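Local coordinates for secreted effector protein sseI (Salmonella enterica subsp. enterica serovar Typhimurium, PDB 4G29) that is a virulence factor whose catalytic domain has a papain-like cysteine protease fold and probably modifies host proteins through a cysteine-based active site, at residues 23-28 / 92-97. Residues are numbered along the deposited sequence; the frame is centred on the assembly and turned at random.
Sequences EELKQN and YVFDVS
The Phe94 ring meets Leu25 at its edge: methyl CD1 of Leu25 lies near the ring plane, 4.4 Å from CD2 of Phe94, and so does not cover a face. A second ring, that of Phe58, packs edge-to-face with Phe94, while Val49 and Met53 of helix 42-55 also touch its side chain. In this papain-like fold the contact sets the later part of helix 18-26 against strand 90-95 of the antiparallel sheet and the residue that follows it. CD1 is also the methyl that reaches Val96, at 4.2 Å from CG1. Both partners direct their CB toward the helix, and no hydrogen bond links the segments; with CA atoms of Leu25 and Val96 still 9.4 Å apart, only side chains bridge the gap. All three residues are buried, yet the shared surface is small, 78 Å², with a single methyl making both contacts; Phe52 and Ile31 also pack on Leu25, and Ile35 on Val96. Between Phe94 and Val96, Asp95 hydrogen-bonds through OD1 to His80 NE2, consistent with a Cys42-His80-Asp95 triad; its OD2 is gripped by Trp120 and Tyr124. In Leu25, CD1 extends roughly anti to CA (chi2 160°), which carries this methyl toward both Phe94 CD2 and Val96 CG1.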
ATOM      1  N   GLU A  23     -10.009  -6.253 -13.980  1.00 27.79           N
ATOM      2  CA  GLU A  23     -10.449  -5.995 -15.340  1.00 30.24           C
ATOM      3  C   GLU A  23     -11.367  -4.790 -15.457  1.00 28.48           C
ATOM      4  O   GLU A  23     -11.279  -3.989 -16.415  1.00 26.66           O
ATOM      5  CB  GLU A  23     -11.170  -7.239 -15.873  1.00 33.32           C
ATOM      6  CG  GLU A  23     -10.213  -8.362 -16.191  1.00 40.06           C
ATOM      7  CD  GLU A  23      -9.076  -7.916 -17.117  1.00 48.12           C
ATOM      8  OE1 GLU A  23      -9.362  -7.227 -18.140  1.00 51.35           O
ATOM      9  OE2 GLU A  23      -7.899  -8.253 -16.802  1.00 53.95           O
ATOM     10  N   GLU A  24     -12.288  -4.677 -14.503  1.00 28.38           N
ATOM     11  CA  GLU A  24     -13.234  -3.579 -14.502  1.00 29.23           C
ATOM     12  C   GLU A  24     -12.516  -2.233 -14.289  1.00 26.65           C
ATOM     13  O   GLU A  24     -12.784  -1.254 -14.980  1.00 25.88           O
ATOM     14  CB  GLU A  24     -14.253  -3.868 -13.410  1.00 30.71           C
ATOM     15  CG  GLU A  24     -15.500  -3.145 -13.510  1.00 35.91           C
ATOM     16  CD  GLU A  24     -16.502  -3.616 -12.470  1.00 38.49           C
ATOM     17  OE1 GLU A  24     -16.316  -4.713 -11.830  1.00 38.56           O
ATOM     18  OE2 GLU A  24     -17.475  -2.839 -12.313  1.00 43.94           O
ATOM     19  N   LEU A  25     -11.567  -2.207 -13.362  1.00 24.51           N
ATOM     20  CA  LEU A  25     -10.742  -1.014 -13.176  1.00 22.83           C
ATOM     21  C   LEU A  25     -10.015  -0.640 -14.473  1.00 23.77           C
ATOM     22  O   LEU A  25      -9.926   0.555 -14.876  1.00 23.24           O
ATOM     23  CB  LEU A  25      -9.759  -1.227 -12.028  1.00 22.32           C
ATOM     24  CG  LEU A  25     -10.427  -1.156 -10.678  1.00 22.07           C
ATOM     25  CD1 LEU A  25      -9.492  -1.869  -9.699  1.00 26.34           C
ATOM     26  CD2 LEU A  25     -10.716   0.308 -10.277  1.00 22.66           C
ATOM     27  N   LYS A  26      -9.506  -1.650 -15.162  1.00 24.16           N
ATOM     28  CA  LYS A  26      -8.765  -1.418 -16.371  1.00 25.63           C
ATOM     29  C   LYS A  26      -9.616  -1.037 -17.605  1.00 26.24           C
ATOM     30  O   LYS A  26      -9.074  -0.543 -18.605  1.00 27.78           O
ATOM     31  CB  LYS A  26      -7.870  -2.595 -16.686  1.00 26.74           C
ATOM     32  CG  LYS A  26      -6.707  -2.695 -15.737  1.00 27.62           C
ATOM     33  CD  LYS A  26      -6.083  -4.068 -15.763  1.00 31.80           C
ATOM     34  CE  LYS A  26      -5.342  -4.358 -17.004  1.00 33.16           C
ATOM     35  NZ  LYS A  26      -4.701  -5.648 -16.884  1.00 37.51           N
ATOM     36  N   GLN A  27     -10.924  -1.202 -17.506  1.00 28.50           N
ATOM     37  CA  GLN A  27     -11.857  -0.633 -18.491  1.00 28.80           C
ATOM     38  C   GLN A  27     -11.927   0.897 -18.442  1.00 28.50           C
ATOM     39  O   GLN A  27     -12.525   1.564 -19.329  1.00 28.89           O
ATOM     40  CB  GLN A  27     -13.269  -1.225 -18.292  1.00 31.05           C
ATOM     41  CG  GLN A  27     -13.363  -2.711 -18.636  1.00 35.20           C
ATOM     42  CD  GLN A  27     -14.652  -3.407 -18.133  1.00 43.81           C
ATOM     43  OE1 GLN A  27     -15.565  -2.781 -17.559  1.00 47.25           O
ATOM     44  NE2 GLN A  27     -14.716  -4.721 -18.347  1.00 49.03           N
ATOM     45  N   ASN A  28     -11.433   1.464 -17.369  1.00 24.69           N
ATOM     46  CA  ASN A  28     -11.334   2.914 -17.283  1.00 24.81           C
ATOM     47  C   ASN A  28      -9.986   3.318 -17.875  1.00 23.97           C
ATOM     48  O   ASN A  28      -8.943   2.945 -17.342  1.00 21.68           O
ATOM     49  CB  ASN A  28     -11.395   3.352 -15.834  1.00 22.97           C
ATOM     50  CG  ASN A  28     -11.301   4.860 -15.683  1.00 24.81           C
ATOM     51  OD1 ASN A  28     -10.217   5.420 -15.721  1.00 22.28           O
ATOM     52  ND2 ASN A  28     -12.421   5.520 -15.531  1.00 22.90           N
ATOM     53  N   TYR A  92      -9.886  -6.433   2.867  1.00 20.60           N
ATOM     54  CA  TYR A  92      -9.123  -6.565   1.625  1.00 19.65           C
ATOM     55  C   TYR A  92      -8.374  -5.256   1.308  1.00 19.12           C
ATOM     56  O   TYR A  92      -8.846  -4.167   1.616  1.00 19.20           O
ATOM     57  CB  TYR A  92     -10.105  -6.941   0.494  1.00 21.07           C
ATOM     58  CG  TYR A  92     -10.731  -8.278   0.767  1.00 20.88           C
ATOM     59  CD1 TYR A  92     -10.102  -9.461   0.383  1.00 24.96           C
ATOM     60  CD2 TYR A  92     -11.883  -8.365   1.527  1.00 26.89           C
ATOM     61  CE1 TYR A  92     -10.683 -10.686   0.654  1.00 26.46           C
ATOM     62  CE2 TYR A  92     -12.443  -9.560   1.818  1.00 26.12           C
ATOM     63  CZ  TYR A  92     -11.833 -10.729   1.381  1.00 27.55           C
ATOM     64  OH  TYR A  92     -12.387 -11.971   1.661  1.00 34.25           O
ATOM     65  N   VAL A  93      -7.210  -5.405   0.712  1.00 19.48           N
ATOM     66  CA  VAL A  93      -6.371  -4.294   0.325  1.00 18.96           C
ATOM     67  C   VAL A  93      -6.314  -4.289  -1.193  1.00 17.76           C
ATOM     68  O   VAL A  93      -5.929  -5.272  -1.806  1.00 20.45           O
ATOM     69  CB  VAL A  93      -4.976  -4.389   0.903  1.00 18.25           C
ATOM     70  CG1 VAL A  93      -4.175  -3.128   0.572  1.00 19.05           C
ATOM     71  CG2 VAL A  93      -5.047  -4.573   2.445  1.00 19.17           C
ATOM     72  N   PHE A  94      -6.753  -3.180  -1.774  1.00 18.34           N
ATOM     73  CA  PHE A  94      -6.538  -2.863  -3.181  1.00 18.06           C
ATOM     74  C   PHE A  94      -5.271  -2.012  -3.260  1.00 17.92           C
ATOM     75  O   PHE A  94      -5.204  -0.866  -2.735  1.00 17.57           O
ATOM     76  CB  PHE A  94      -7.742  -2.118  -3.742  1.00 17.68           C
ATOM     77  CG  PHE A  94      -8.932  -2.980  -4.088  1.00 20.86           C
ATOM     78  CD1 PHE A  94      -9.634  -3.686  -3.118  1.00 23.31           C
ATOM     79  CD2 PHE A  94      -9.457  -2.937  -5.388  1.00 25.27           C
ATOM     80  CE1 PHE A  94     -10.789  -4.446  -3.455  1.00 28.03           C
ATOM     81  CE2 PHE A  94     -10.570  -3.622  -5.716  1.00 23.82           C
ATOM     82  CZ  PHE A  94     -11.244  -4.423  -4.759  1.00 28.55           C
ATOM     83  N   ASP A  95      -4.255  -2.561  -3.907  1.00 17.89           N
ATOM     84  CA  ASP A  95      -2.979  -1.889  -4.050  1.00 17.62           C
ATOM     85  C   ASP A  95      -2.535  -2.045  -5.491  1.00 17.16           C
ATOM     86  O   ASP A  95      -1.607  -2.799  -5.805  1.00 17.64           O
ATOM     87  CB  ASP A  95      -1.979  -2.506  -3.055  1.00 18.42           C
ATOM     88  CG  ASP A  95      -0.613  -1.812  -3.028  1.00 19.90           C
ATOM     89  OD1 ASP A  95      -0.406  -0.842  -3.768  1.00 18.29           O
ATOM     90  OD2 ASP A  95       0.249  -2.286  -2.233  1.00 18.64           O
ATOM     91  N   VAL A  96      -3.249  -1.340  -6.357  1.00 17.98           N
ATOM     92  CA  VAL A  96      -3.108  -1.484  -7.794  1.00 18.27           C
ATOM     93  C   VAL A  96      -1.869  -0.779  -8.398  1.00 20.01           C
ATOM     94  O   VAL A  96      -1.650  -0.884  -9.591  1.00 21.19           O
ATOM     95  CB  VAL A  96      -4.401  -1.131  -8.569  1.00 20.24           C
ATOM     96  CG1 VAL A  96      -5.643  -1.907  -8.017  1.00 21.49           C
ATOM     97  CG2 VAL A  96      -4.709   0.358  -8.535  1.00 18.27           C
ATOM     98  N   SER A  97      -1.074  -0.102  -7.576  1.00 18.12           N
ATOM     99  CA  SER A  97       0.188   0.478  -8.020  1.00 19.98           C
ATOM    100  C   SER A  97       1.414  -0.092  -7.298  1.00 18.75           C
ATOM    101  O   SER A  97       2.497   0.495  -7.370  1.00 18.59           O
ATOM    102  CB  SER A  97       0.158   1.986  -7.918  1.00 19.43           C
ATOM    103  OG  SER A  97       0.090   2.454  -6.597  1.00 22.66           O
TER